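PDB 1OXJ: RNA-binding protein Smaug from Drosophila melanogaster, which recognises RNA through its SAM domain, which is followed in this RNA-binding fragment by a helical PHAT domain. Local coordinates for residues Thr85-Leu90 and Asp136-Val141; Asn92-Pro97 and Leu142-Asp147; Ile121-Leu126 and Phe167-Met172; Arg114-Ile119 and Ser160-Leu165. All coordinates share one frame; numbering follows the deposited sequence.

The SAM domain comes first in the chain. All four contacts lie in the PHAT domain that follows. Interaction 1 starts on helix 83-91 and closes a loop of 45 residues at helix 136-150. Interaction 2 starts in the loop after helix 83-91 and closes a loop of 44 residues on the same later helix, one turn further on. Interactions 4 and 3 start in that order along helix 111-127, and each closes a loop of 40 residues at helix 159-170. No loop nests in another: every pair crosses. Residue contacts join neighbouring interactions, with V87 and L90 on I145, L126 on L139 and L142, and T123 on L165. The last four helices are packed into one body.

Interaction 1. Residues Thr85-Leu90 and Asp136-Val141; sequences TAVEEL and DETLGV
No ring or other flat group takes part where V87 meets V141 and T138; the touching atoms are all aliphatic carbon, nearly all of them methyls. This is helix-helix packing in the PHAT domain, the all-helical pseudo-HEAT analogous topology. V87 lies on helix 83-91. Its partners sit one turn apart on helix 136-150. The V87 CA-CB bond points toward that helix, and the two methyls divide the work. CG1 stands opposite the backbone N (chi1 173°) and goes to V141, while CG2 goes to T138. V87 CG2 meets T138 CG2 at 4.0 Å, a looser contact in which the side chains cross at a slant. The V87 and V141 side chains run alongside one another, pointing opposite ways. T138 OG1 takes no part here; it is hydrogen-bonded to D135 OD2, just before the helix. No hydrogen bond crosses between the two segments. Around them, T138 also touches S84, V141 touches T91, and V87 continues onto I145. L90, one turn on, reaches F115, V118 and I119 of helix 111-127. The closest approach is V87 CG1 to V141 CG1 at 3.2 Å, tighter than usual van der Waals contact, and V87 CG1 is also 3.5 Å from V141 CB.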
loop_
_atom_site.group_PDB
_atom_site.type_symbol
_atom_site.label_atom_id
_atom_site.label_comp_id
_atom_site.label_asym_id
_atom_site.label_seq_id
_atom_site.Cartn_x
_atom_site.Cartn_y
_atom_site.Cartn_z
ATOM N N THR A 85 12.344 -8.488 2.445
ATOM C CA THR A 85 11.200 -9.004 1.699
ATOM C C THR A 85 9.917 -8.282 2.089
ATOM O O THR A 85 9.140 -7.866 1.223
ATOM C CB THR A 85 10.993 -10.522 1.951
ATOM O OG1 THR A 85 12.139 -11.246 1.475
ATOM C CG2 THR A 85 9.730 -11.015 1.235
ATOM N N ALA A 86 9.697 -8.139 3.391
ATOM C CA ALA A 86 8.500 -7.467 3.892
ATOM C C ALA A 86 8.427 -6.032 3.371
ATOM O O ALA A 86 7.354 -5.552 2.993
ATOM C CB ALA A 86 8.497 -7.468 5.424
ATOM N N VAL A 87 9.566 -5.346 3.332
ATOM C CA VAL A 87 9.561 -3.968 2.861
ATOM C C VAL A 87 9.309 -3.900 1.353
ATOM O O VAL A 87 8.715 -2.939 0.855
ATOM C CB VAL A 87 10.881 -3.253 3.248
ATOM C CG1 VAL A 87 10.939 -1.877 2.621
ATOM C CG2 VAL A 87 10.961 -3.128 4.769
ATOM N N GLU A 88 9.734 -4.932 0.627
ATOM C CA GLU A 88 9.515 -4.969 -0.816
ATOM C C GLU A 88 8.008 -5.104 -1.058
ATOM O O GLU A 88 7.438 -4.416 -1.913
ATOM C CB GLU A 88 10.255 -6.149 -1.442
ATOM C CG GLU A 88 10.238 -6.147 -2.963
ATOM C CD GLU A 88 10.919 -7.363 -3.562
ATOM O OE1 GLU A 88 12.059 -7.681 -3.148
ATOM O OE2 GLU A 88 10.314 -7.997 -4.453
ATOM N N GLU A 89 7.365 -5.993 -0.307
ATOM C CA GLU A 89 5.917 -6.171 -0.432
ATOM C C GLU A 89 5.209 -4.842 -0.145
ATOM O O GLU A 89 4.355 -4.409 -0.918
ATOM C CB GLU A 89 5.408 -7.225 0.557
ATOM C CG GLU A 89 5.860 -8.657 0.269
ATOM C CD GLU A 89 5.179 -9.260 -0.946
ATOM O OE1 GLU A 89 5.452 -10.435 -1.254
ATOM O OE2 GLU A 89 4.370 -8.568 -1.598
ATOM N N LEU A 90 5.564 -4.197 0.965
ATOM C CA LEU A 90 4.930 -2.932 1.330
ATOM C C LEU A 90 5.061 -1.880 0.239
ATOM O O LEU A 90 4.147 -1.090 0.009
ATOM C CB LEU A 90 5.512 -2.383 2.637
ATOM C CG LEU A 90 5.263 -3.217 3.897
ATOM C CD1 LEU A 90 5.989 -2.576 5.071
ATOM C CD2 LEU A 90 3.759 -3.322 4.184
ATOM N N ASP A 136 21.484 -0.731 4.897
ATOM C CA ASP A 136 21.195 0.592 4.354
ATOM C C ASP A 136 20.094 0.604 3.291
ATOM O O ASP A 136 19.275 1.523 3.245
ATOM C CB ASP A 136 22.495 1.181 3.782
ATOM C CG ASP A 136 22.321 2.581 3.214
ATOM O OD1 ASP A 136 23.349 3.241 2.958
ATOM O OD2 ASP A 136 21.174 3.027 3.011
ATOM N N GLU A 137 20.077 -0.408 2.434
ATOM C CA GLU A 137 19.072 -0.474 1.379
ATOM C C GLU A 137 17.662 -0.617 1.952
ATOM O O GLU A 137 16.784 0.198 1.671
ATOM C CB GLU A 137 19.374 -1.641 0.434
ATOM C CG GLU A 137 18.314 -1.865 -0.632
ATOM C CD GLU A 137 18.835 -2.654 -1.821
ATOM O OE1 GLU A 137 19.450 -3.722 -1.610
ATOM O OE2 GLU A 137 18.627 -2.203 -2.968
ATOM N N THR A 138 17.468 -1.650 2.764
ATOM C CA THR A 138 16.184 -1.935 3.395
ATOM C C THR A 138 15.691 -0.748 4.212
ATOM O O THR A 138 14.541 -0.332 4.086
ATOM C CB THR A 138 16.299 -3.170 4.318
ATOM O OG1 THR A 138 16.650 -4.310 3.529
ATOM C CG2 THR A 138 14.989 -3.444 5.032
ATOM N N LEU A 139 16.567 -0.206 5.049
ATOM C CA LEU A 139 16.210 0.935 5.883
ATOM C C LEU A 139 15.794 2.124 5.012
ATOM O O LEU A 139 14.864 2.846 5.348
ATOM C CB LEU A 139 17.393 1.312 6.781
ATOM C CG LEU A 139 17.115 2.211 7.986
ATOM C CD1 LEU A 139 15.888 1.723 8.739
ATOM C CD2 LEU A 139 18.338 2.205 8.897
ATOM N N GLY A 140 16.475 2.311 3.887
ATOM C CA GLY A 140 16.141 3.404 2.988
ATOM C C GLY A 140 14.755 3.235 2.376
ATOM O O GLY A 140 13.987 4.193 2.265
ATOM N N VAL A 141 14.415 2.016 1.971
ATOM C CA VAL A 141 13.099 1.805 1.387
ATOM C C VAL A 141 12.022 2.052 2.449
ATOM O O VAL A 141 11.028 2.715 2.184
ATOM C CB VAL A 141 12.962 0.381 0.807
ATOM C CG1 VAL A 141 11.567 0.193 0.217
ATOM C CG2 VAL A 141 14.016 0.163 -0.276
#

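Interaction 2. Residues Asn92-Pro97 and Leu142-Asp147; sequences NIVLTP and LMWILD
V94 and L95 are the two central residues of a type I beta turn from I93 to T96, and they pack on W144 and I145 of helix 136-150. V94 sends one methyl to each partner. Its CG1 sits between the backbone N and the carbonyl carbon (chi1 70°) and approaches the six-membered ring of W144 obliquely, 3.7 Å from W144 CZ3. V94 CG2 turns to I145, nearer the helix backbone. It lies 3.8 Å from I145 O and 4.1 Å from I145 CG2. L95 comes to the same indole at its edge, near the ring plane, with L95 CD1 4.2 Å from W144 CH2. An alanine in place of V94 would lose both methyls, and would probably open a gap that leaves the outer end of the W144 ring less firmly held. The turn itself is closed by T96. I93 O accepts from T96 N at 2.9 Å and from T96 OG1 at 2.7 Å, the hydroxyl lying in the carbonyl plane on a lone pair. T96 OG1 and P97 O are also hydrogen-bonded to R65 NH1 of helix 49-77. L95 also touches L12 and S16 of helix 10-16, in the SAM domain. The arrangement is a type I beta turn packed by its corner residues against a helix.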
loop_
_atom_site.group_PDB
_atom_site.type_symbol
_atom_site.label_atom_id
_atom_site.label_comp_id
_atom_site.label_asym_id
_atom_site.label_seq_id
_atom_site.Cartn_x
_atom_site.Cartn_y
_atom_site.Cartn_z
ATOM N N ASN A 92 4.827 -2.113 -2.849
ATOM C CA ASN A 92 3.802 -2.253 -3.872
ATOM C C ASN A 92 2.390 -2.047 -3.351
ATOM O O ASN A 92 1.420 -2.253 -4.077
ATOM C CB ASN A 92 3.915 -3.629 -4.526
ATOM C CG ASN A 92 5.259 -3.836 -5.190
ATOM O OD1 ASN A 92 5.704 -2.999 -5.973
ATOM N ND2 ASN A 92 5.914 -4.951 -4.885
ATOM N N ILE A 93 2.272 -1.628 -2.098
ATOM C CA ILE A 93 0.953 -1.407 -1.512
ATOM C C ILE A 93 0.781 0.029 -1.014
ATOM O O ILE A 93 -0.315 0.597 -1.073
ATOM C CB ILE A 93 0.722 -2.382 -0.326
ATOM C CG1 ILE A 93 0.657 -3.822 -0.848
ATOM C CG2 ILE A 93 -0.561 -2.023 0.425
ATOM C CD1 ILE A 93 0.450 -4.854 0.250
ATOM N N VAL A 94 1.878 0.622 -0.564
ATOM C CA VAL A 94 1.833 1.968 0.005
ATOM C C VAL A 94 1.178 3.059 -0.851
ATOM O O VAL A 94 0.554 3.980 -0.311
ATOM C CB VAL A 94 3.243 2.422 0.427
ATOM C CG1 VAL A 94 4.115 2.667 -0.806
ATOM C CG2 VAL A 94 3.138 3.650 1.327
ATOM N N LEU A 95 1.285 2.946 -2.170
ATOM C CA LEU A 95 0.695 3.948 -3.064
ATOM C C LEU A 95 -0.693 3.590 -3.576
ATOM O O LEU A 95 -1.319 4.390 -4.279
ATOM C CB LEU A 95 1.605 4.192 -4.268
ATOM C CG LEU A 95 3.036 4.628 -3.953
ATOM C CD1 LEU A 95 3.776 4.919 -5.250
ATOM C CD2 LEU A 95 3.021 5.854 -3.054
ATOM N N THR A 96 -1.174 2.395 -3.248
ATOM C CA THR A 96 -2.501 1.971 -3.708
ATOM C C THR A 96 -3.639 2.695 -2.997
ATOM O O THR A 96 -3.494 3.134 -1.857
ATOM C CB THR A 96 -2.712 0.450 -3.504
ATOM O OG1 THR A 96 -2.722 0.149 -2.102
ATOM C CG2 THR A 96 -1.601 -0.334 -4.177
ATOM N N PRO A 97 -4.800 2.821 -3.666
ATOM C CA PRO A 97 -5.973 3.489 -3.097
ATOM C C PRO A 97 -6.452 2.746 -1.860
ATOM O O PRO A 97 -6.745 1.547 -1.918
ATOM C CB PRO A 97 -7.001 3.427 -4.228
ATOM C CG PRO A 97 -6.153 3.374 -5.470
ATOM C CD PRO A 97 -5.034 2.444 -5.072
ATOM N N LEU A 142 12.238 1.535 3.654
ATOM C CA LEU A 142 11.286 1.715 4.745
ATOM C C LEU A 142 11.034 3.191 5.054
ATOM O O LEU A 142 9.898 3.593 5.287
ATOM C CB LEU A 142 11.781 1.010 6.013
ATOM C CG LEU A 142 10.876 1.169 7.236
ATOM C CD1 LEU A 142 9.469 0.646 6.888
ATOM C CD2 LEU A 142 11.464 0.411 8.424
ATOM N N MET A 143 12.086 4.002 5.053
ATOM C CA MET A 143 11.914 5.422 5.342
ATOM C C MET A 143 11.047 6.053 4.253
ATOM O O MET A 143 10.200 6.893 4.537
ATOM C CB MET A 143 13.277 6.109 5.445
ATOM C CG MET A 143 14.112 5.636 6.639
ATOM S SD MET A 143 13.419 6.070 8.264
ATOM C CE MET A 143 13.793 7.828 8.276
ATOM N N TRP A 144 11.238 5.628 3.006
ATOM C CA TRP A 144 10.427 6.141 1.907
ATOM C C TRP A 144 8.968 5.705 2.115
ATOM O O TRP A 144 8.032 6.468 1.871
ATOM C CB TRP A 144 10.937 5.591 0.582
ATOM C CG TRP A 144 10.073 5.937 -0.579
ATOM C CD1 TRP A 144 10.034 7.127 -1.259
ATOM C CD2 TRP A 144 9.102 5.088 -1.196
ATOM N NE1 TRP A 144 9.097 7.065 -2.264
ATOM C CE2 TRP A 144 8.509 5.825 -2.246
ATOM C CE3 TRP A 144 8.674 3.772 -0.963
ATOM C CZ2 TRP A 144 7.509 5.289 -3.066
ATOM C CZ3 TRP A 144 7.678 3.239 -1.779
ATOM C CH2 TRP A 144 7.108 3.999 -2.817
ATOM N N ILE A 145 8.775 4.469 2.560
ATOM C CA ILE A 145 7.420 3.974 2.809
ATOM C C ILE A 145 6.729 4.824 3.883
ATOM O O ILE A 145 5.585 5.260 3.711
ATOM C CB ILE A 145 7.449 2.499 3.276
ATOM C CG1 ILE A 145 7.866 1.594 2.110
ATOM C CG2 ILE A 145 6.064 2.091 3.823
ATOM C CD1 ILE A 145 8.132 0.131 2.533
ATOM N N LEU A 146 7.414 5.052 4.998
ATOM C CA LEU A 146 6.834 5.855 6.068
ATOM C C LEU A 146 6.513 7.225 5.495
ATOM O O LEU A 146 5.474 7.810 5.786
ATOM C CB LEU A 146 7.818 5.981 7.234
ATOM C CG LEU A 146 8.167 4.657 7.922
ATOM C CD1 LEU A 146 9.209 4.886 9.003
ATOM C CD2 LEU A 146 6.911 4.045 8.513
ATOM N N ASP A 147 7.417 7.706 4.655
ATOM C CA ASP A 147 7.292 8.998 4.000
ATOM C C ASP A 147 5.979 9.100 3.219
ATOM O O ASP A 147 5.219 10.053 3.392
ATOM C CB ASP A 147 8.498 9.189 3.076
ATOM C CG ASP A 147 8.833 10.644 2.846
ATOM O OD1 ASP A 147 8.725 11.439 3.805
ATOM O OD2 ASP A 147 9.223 10.986 1.710
#

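Interaction 3. Residues Ile121-Leu126 and Phe167-Met172; sequences IVTNTL and FKLSKM
T123 OG1 is hydrogen-bonded to two backbone oxygens, I119 O and D120 O; its single proton must be shared between them, with I119 O the stronger partner. The hydroxyl lies between the backbone N and the carbonyl carbon (chi1 61°), and this leaves the methyl for the other helix. T123 CG2 is 3.8 Å from L169 CD1, and the two side chains cross at about a right angle. The other methyl of the same leucine, L169 CD2, meets L126 CD2 at 3.8 Å. L169 therefore divides its two branches between residues almost one turn apart. L126 CD2 has a second partner, M172 CE, at 3.9 Å. The M172 chain bends at its last torsion (chi3 -56°). The contact joins helix 111-127 of the PHAT domain to helix 159-170 and the last modelled residues of the chain. Helix 136-150 completes the packing: L139 and L142 touch L126, and L142 and L146 touch L169. I121 O accepts from T125 N at 2.7 Å and from T125 OG1 at 2.9 Å, the latter above the carbonyl plane. S170 OG donates to F167 O at 2.6 Å. These hydroxyls bond backbone oxygens of their own segment or just before it, and no hydrogen bond crosses between the segments. That is consistent with apolar packing, largely of buried side chains, holding them together, with M172 at a more open side.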
loop_
_atom_site.group_PDB
_atom_site.type_symbol
_atom_site.label_atom_id
_atom_site.label_comp_id
_atom_site.label_asym_id
_atom_site.label_seq_id
_atom_site.Cartn_x
_atom_site.Cartn_y
_atom_site.Cartn_z
ATOM N N ILE A 121 4.992 -4.056 13.153
ATOM C CA ILE A 121 5.775 -5.283 13.276
ATOM C C ILE A 121 7.146 -5.102 12.624
ATOM O O ILE A 121 8.164 -5.481 13.203
ATOM C CB ILE A 121 5.057 -6.464 12.610
ATOM C CG1 ILE A 121 3.716 -6.709 13.308
ATOM C CG2 ILE A 121 5.935 -7.707 12.662
ATOM C CD1 ILE A 121 2.879 -7.784 12.672
ATOM N N VAL A 122 7.167 -4.519 11.427
ATOM C CA VAL A 122 8.418 -4.286 10.708
ATOM C C VAL A 122 9.363 -3.385 11.497
ATOM O O VAL A 122 10.506 -3.756 11.764
ATOM C CB VAL A 122 8.161 -3.642 9.318
ATOM C CG1 VAL A 122 9.477 -3.144 8.708
ATOM C CG2 VAL A 122 7.526 -4.655 8.390
ATOM N N THR A 123 8.893 -2.200 11.872
ATOM C CA THR A 123 9.744 -1.276 12.613
ATOM C C THR A 123 10.169 -1.864 13.955
ATOM O O THR A 123 11.245 -1.547 14.464
ATOM C CB THR A 123 9.040 0.080 12.830
ATOM O OG1 THR A 123 7.842 -0.112 13.589
ATOM C CG2 THR A 123 8.684 0.709 11.487
ATOM N N ASN A 124 9.334 -2.731 14.524
ATOM C CA ASN A 124 9.660 -3.362 15.801
ATOM C C ASN A 124 10.692 -4.475 15.630
ATOM O O ASN A 124 11.598 -4.622 16.451
ATOM C CB ASN A 124 8.403 -3.935 16.457
ATOM C CG ASN A 124 7.523 -2.858 17.075
ATOM O OD1 ASN A 124 6.444 -3.150 17.600
ATOM N ND2 ASN A 124 7.979 -1.608 17.021
ATOM N N THR A 125 10.537 -5.266 14.573
ATOM C CA THR A 125 11.461 -6.353 14.288
ATOM C C THR A 125 12.819 -5.738 13.987
ATOM O O THR A 125 13.866 -6.264 14.378
ATOM C CB THR A 125 10.994 -7.164 13.067
ATOM O OG1 THR A 125 9.813 -7.897 13.410
ATOM C CG2 THR A 125 12.079 -8.133 12.611
ATOM N N LEU A 126 12.775 -4.611 13.290
ATOM C CA LEU A 126 13.962 -3.868 12.903
ATOM C C LEU A 126 14.784 -3.482 14.124
ATOM O O LEU A 126 15.924 -3.921 14.286
ATOM C CB LEU A 126 13.545 -2.605 12.147
ATOM C CG LEU A 126 14.637 -1.720 11.550
ATOM C CD1 LEU A 126 15.394 -2.492 10.481
ATOM C CD2 LEU A 126 13.999 -0.474 10.948
ATOM N N PHE A 167 10.973 9.237 12.805
ATOM C CA PHE A 167 11.994 10.011 13.499
ATOM C C PHE A 167 12.863 9.088 14.346
ATOM O O PHE A 167 14.087 9.204 14.344
ATOM C CB PHE A 167 11.343 11.077 14.385
ATOM C CG PHE A 167 12.316 12.086 14.937
ATOM C CD1 PHE A 167 13.068 12.888 14.080
ATOM C CD2 PHE A 167 12.477 12.235 16.311
ATOM C CE1 PHE A 167 13.968 13.827 14.586
ATOM C CE2 PHE A 167 13.372 13.170 16.828
ATOM C CZ PHE A 167 14.120 13.968 15.962
ATOM N N LYS A 168 12.224 8.172 15.070
ATOM C CA LYS A 168 12.946 7.218 15.909
ATOM C C LYS A 168 13.935 6.404 15.074
ATOM O O LYS A 168 15.083 6.205 15.473
ATOM C CB LYS A 168 11.970 6.252 16.592
ATOM C CG LYS A 168 11.356 6.725 17.910
ATOM C CD LYS A 168 10.489 7.967 17.758
ATOM C CE LYS A 168 9.505 8.103 18.922
ATOM N NZ LYS A 168 10.178 8.121 20.251
ATOM N N LEU A 169 13.479 5.932 13.918
ATOM C CA LEU A 169 14.315 5.129 13.031
ATOM C C LEU A 169 15.472 5.922 12.437
ATOM O O LEU A 169 16.567 5.390 12.258
ATOM C CB LEU A 169 13.476 4.538 11.891
ATOM C CG LEU A 169 12.329 3.608 12.291
ATOM C CD1 LEU A 169 11.640 3.098 11.040
ATOM C CD2 LEU A 169 12.865 2.446 13.124
ATOM N N SER A 170 15.225 7.190 12.124
ATOM C CA SER A 170 16.260 8.037 11.537
ATOM C C SER A 170 17.427 8.251 12.498
ATOM O O SER A 170 18.504 8.676 12.089
ATOM C CB SER A 170 15.677 9.402 11.148
ATOM O OG SER A 170 15.342 10.155 12.301
ATOM N N LYS A 171 17.214 7.952 13.774
ATOM C CA LYS A 171 18.260 8.146 14.768
ATOM C C LYS A 171 18.975 6.879 15.225
ATOM O O LYS A 171 19.814 6.939 16.125
ATOM C CB LYS A 171 17.694 8.880 15.987
ATOM C CG LYS A 171 17.261 10.319 15.707
ATOM C CD LYS A 171 18.387 11.141 15.086
ATOM C CE LYS A 171 19.641 11.135 15.956
ATOM N NZ LYS A 171 20.712 12.021 15.414
ATOM N N MET A 172 18.656 5.737 14.621
ATOM C CA MET A 172 19.321 4.495 15.008
ATOM C C MET A 172 20.773 4.560 14.548
ATOM O O MET A 172 21.038 5.309 13.585
ATOM C CB MET A 172 18.645 3.276 14.365
ATOM C CG MET A 172 17.247 2.946 14.881
ATOM S SD MET A 172 16.630 1.387 14.167
ATOM C CE MET A 172 16.791 1.773 12.457
#

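Interaction 4. Residues Arg114-Ile119 and Ser160-Leu165; sequences RFLKVI and SQLKDL
The apolar contacts are two, each between a pair of branched side chains. L116 CD2 meets L162 CD2 at 4.1 Å, and these leucines cross at about a right angle. Both carry CG beside the backbone N, and in both CD2 is the branch that touches. One turn on, I119 CG2 meets L165 CD1 at 3.8 Å, with the side chains set at a slant. I119 carries CG2 opposite its backbone N, toward L165, while its longer branch goes elsewhere and packs on L90 of helix 83-91. L165 has a chi1 of -149°, away from the usual staggered values. Its second methyl faces further along helix 111-127, where it packs on the methyl of T123. The backbones stay well apart, with L116 CA and L162 CA 9.2 Å from each other. Side-chain methyls bridge them: the leucine ends, and the beta-branch methyl of I119. This is one part of the packing of helix 111-127 on helix 159-170 in the all-helical PHAT domain. Helix 136-150 touches both: L146 packs on I119 and I150 on L162. L116 also meets L101 and F155, which belong to loops. Polar interactions form outside this pairing, and no hydrogen bond crosses it. On the first helix, R114 NH2 makes a salt bridge with E73 OE1 of helix 49-77.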
loop_
_atom_site.group_PDB
_atom_site.type_symbol
_atom_site.label_atom_id
_atom_site.label_comp_id
_atom_site.label_asym_id
_atom_site.label_seq_id
_atom_site.Cartn_x
_atom_site.Cartn_y
_atom_site.Cartn_z
ATOM N N ARG A 114 -4.489 -3.037 8.358
ATOM C CA ARG A 114 -3.550 -4.142 8.217
ATOM C C ARG A 114 -2.173 -3.601 7.836
ATOM O O ARG A 114 -1.147 -4.115 8.286
ATOM C CB ARG A 114 -4.025 -5.122 7.137
ATOM C CG ARG A 114 -5.379 -5.794 7.436
ATOM C CD ARG A 114 -5.404 -6.387 8.838
ATOM N NE ARG A 114 -4.401 -7.435 9.041
ATOM C CZ ARG A 114 -4.579 -8.725 8.748
ATOM N NH1 ARG A 114 -5.722 -9.148 8.226
ATOM N NH2 ARG A 114 -3.619 -9.606 9.005
ATOM N N PHE A 115 -2.166 -2.566 6.997
ATOM C CA PHE A 115 -0.923 -1.946 6.549
ATOM C C PHE A 115 -0.181 -1.325 7.730
ATOM O O PHE A 115 1.031 -1.502 7.881
ATOM C CB PHE A 115 -1.218 -0.871 5.499
ATOM C CG PHE A 115 0.012 -0.320 4.839
ATOM C CD1 PHE A 115 0.539 -0.932 3.713
ATOM C CD2 PHE A 115 0.646 0.807 5.352
ATOM C CE1 PHE A 115 1.694 -0.427 3.090
ATOM C CE2 PHE A 115 1.799 1.323 4.744
ATOM C CZ PHE A 115 2.319 0.701 3.607
ATOM N N LEU A 116 -0.905 -0.591 8.569
ATOM C CA LEU A 116 -0.292 0.028 9.732
ATOM C C LEU A 116 0.173 -1.024 10.737
ATOM O O LEU A 116 1.172 -0.828 11.434
ATOM C CB LEU A 116 -1.266 1.002 10.395
ATOM C CG LEU A 116 -1.526 2.313 9.649
ATOM C CD1 LEU A 116 -2.540 3.121 10.421
ATOM C CD2 LEU A 116 -0.221 3.101 9.490
ATOM N N LYS A 117 -0.543 -2.143 10.806
ATOM C CA LYS A 117 -0.163 -3.224 11.719
ATOM C C LYS A 117 1.185 -3.801 11.289
ATOM O O LYS A 117 2.062 -4.037 12.121
ATOM C CB LYS A 117 -1.215 -4.347 11.716
ATOM C CG LYS A 117 -2.326 -4.189 12.752
ATOM C CD LYS A 117 -3.233 -5.425 12.768
ATOM C CE LYS A 117 -4.228 -5.392 13.921
ATOM N NZ LYS A 117 -5.237 -4.309 13.762
ATOM N N VAL A 118 1.339 -4.032 9.988
ATOM C CA VAL A 118 2.578 -4.572 9.451
ATOM C C VAL A 118 3.720 -3.583 9.669
ATOM O O VAL A 118 4.842 -3.984 9.995
ATOM C CB VAL A 118 2.445 -4.884 7.950
ATOM C CG1 VAL A 118 3.821 -5.158 7.352
ATOM C CG2 VAL A 118 1.531 -6.093 7.754
ATOM N N ILE A 119 3.441 -2.292 9.502
ATOM C CA ILE A 119 4.474 -1.285 9.724
ATOM C C ILE A 119 4.987 -1.386 11.159
ATOM O O ILE A 119 6.193 -1.292 11.399
ATOM C CB ILE A 119 3.947 0.154 9.475
ATOM C CG1 ILE A 119 3.700 0.379 7.980
ATOM C CG2 ILE A 119 4.958 1.174 9.991
ATOM C CD1 ILE A 119 4.966 0.290 7.115
ATOM N N SER A 160 0.796 11.742 12.860
ATOM C CA SER A 160 1.661 12.107 13.978
ATOM C C SER A 160 2.481 10.921 14.465
ATOM O O SER A 160 3.689 11.028 14.660
ATOM C CB SER A 160 0.828 12.670 15.137
ATOM O OG SER A 160 1.657 12.991 16.241
ATOM N N GLN A 161 1.819 9.788 14.657
ATOM C CA GLN A 161 2.502 8.592 15.121
ATOM C C GLN A 161 3.521 8.114 14.082
ATOM O O GLN A 161 4.574 7.576 14.434
ATOM C CB GLN A 161 1.485 7.479 15.405
ATOM C CG GLN A 161 0.413 7.841 16.436
ATOM C CD GLN A 161 -0.769 8.603 15.838
ATOM O OE1 GLN A 161 -0.614 9.703 15.298
ATOM N NE2 GLN A 161 -1.960 8.015 15.934
ATOM N N LEU A 162 3.207 8.316 12.805
ATOM C CA LEU A 162 4.102 7.896 11.729
ATOM C C LEU A 162 5.354 8.766 11.691
ATOM O O LEU A 162 6.459 8.257 11.523
ATOM C CB LEU A 162 3.376 7.946 10.378
ATOM C CG LEU A 162 2.317 6.850 10.186
ATOM C CD1 LEU A 162 1.426 7.161 8.990
ATOM C CD2 LEU A 162 3.018 5.501 10.021
ATOM N N LYS A 163 5.183 10.077 11.855
ATOM C CA LYS A 163 6.327 10.986 11.854
ATOM C C LYS A 163 7.235 10.635 13.025
ATOM O O LYS A 163 8.457 10.651 12.903
ATOM C CB LYS A 163 5.863 12.440 11.979
ATOM C CG LYS A 163 4.986 12.916 10.832
ATOM C CD LYS A 163 4.480 14.330 11.091
ATOM C CE LYS A 163 3.500 14.765 10.015
ATOM N NZ LYS A 163 2.961 16.136 10.260
ATOM N N ASP A 164 6.630 10.317 14.162
ATOM C CA ASP A 164 7.397 9.947 15.347
ATOM C C ASP A 164 8.222 8.704 15.044
ATOM O O ASP A 164 9.438 8.692 15.237
ATOM C CB ASP A 164 6.463 9.659 16.531
ATOM C CG ASP A 164 5.801 10.912 17.077
ATOM O OD1 ASP A 164 4.922 10.782 17.955
ATOM O OD2 ASP A 164 6.159 12.024 16.634
ATOM N N LEU A 165 7.549 7.667 14.553
ATOM C CA LEU A 165 8.192 6.400 14.218
ATOM C C LEU A 165 9.362 6.619 13.253
ATOM O O LEU A 165 10.469 6.119 13.478
ATOM C CB LEU A 165 7.169 5.453 13.583
ATOM C CG LEU A 165 7.337 3.942 13.792
ATOM C CD1 LEU A 165 6.316 3.209 12.936
ATOM C CD2 LEU A 165 8.745 3.497 13.429
#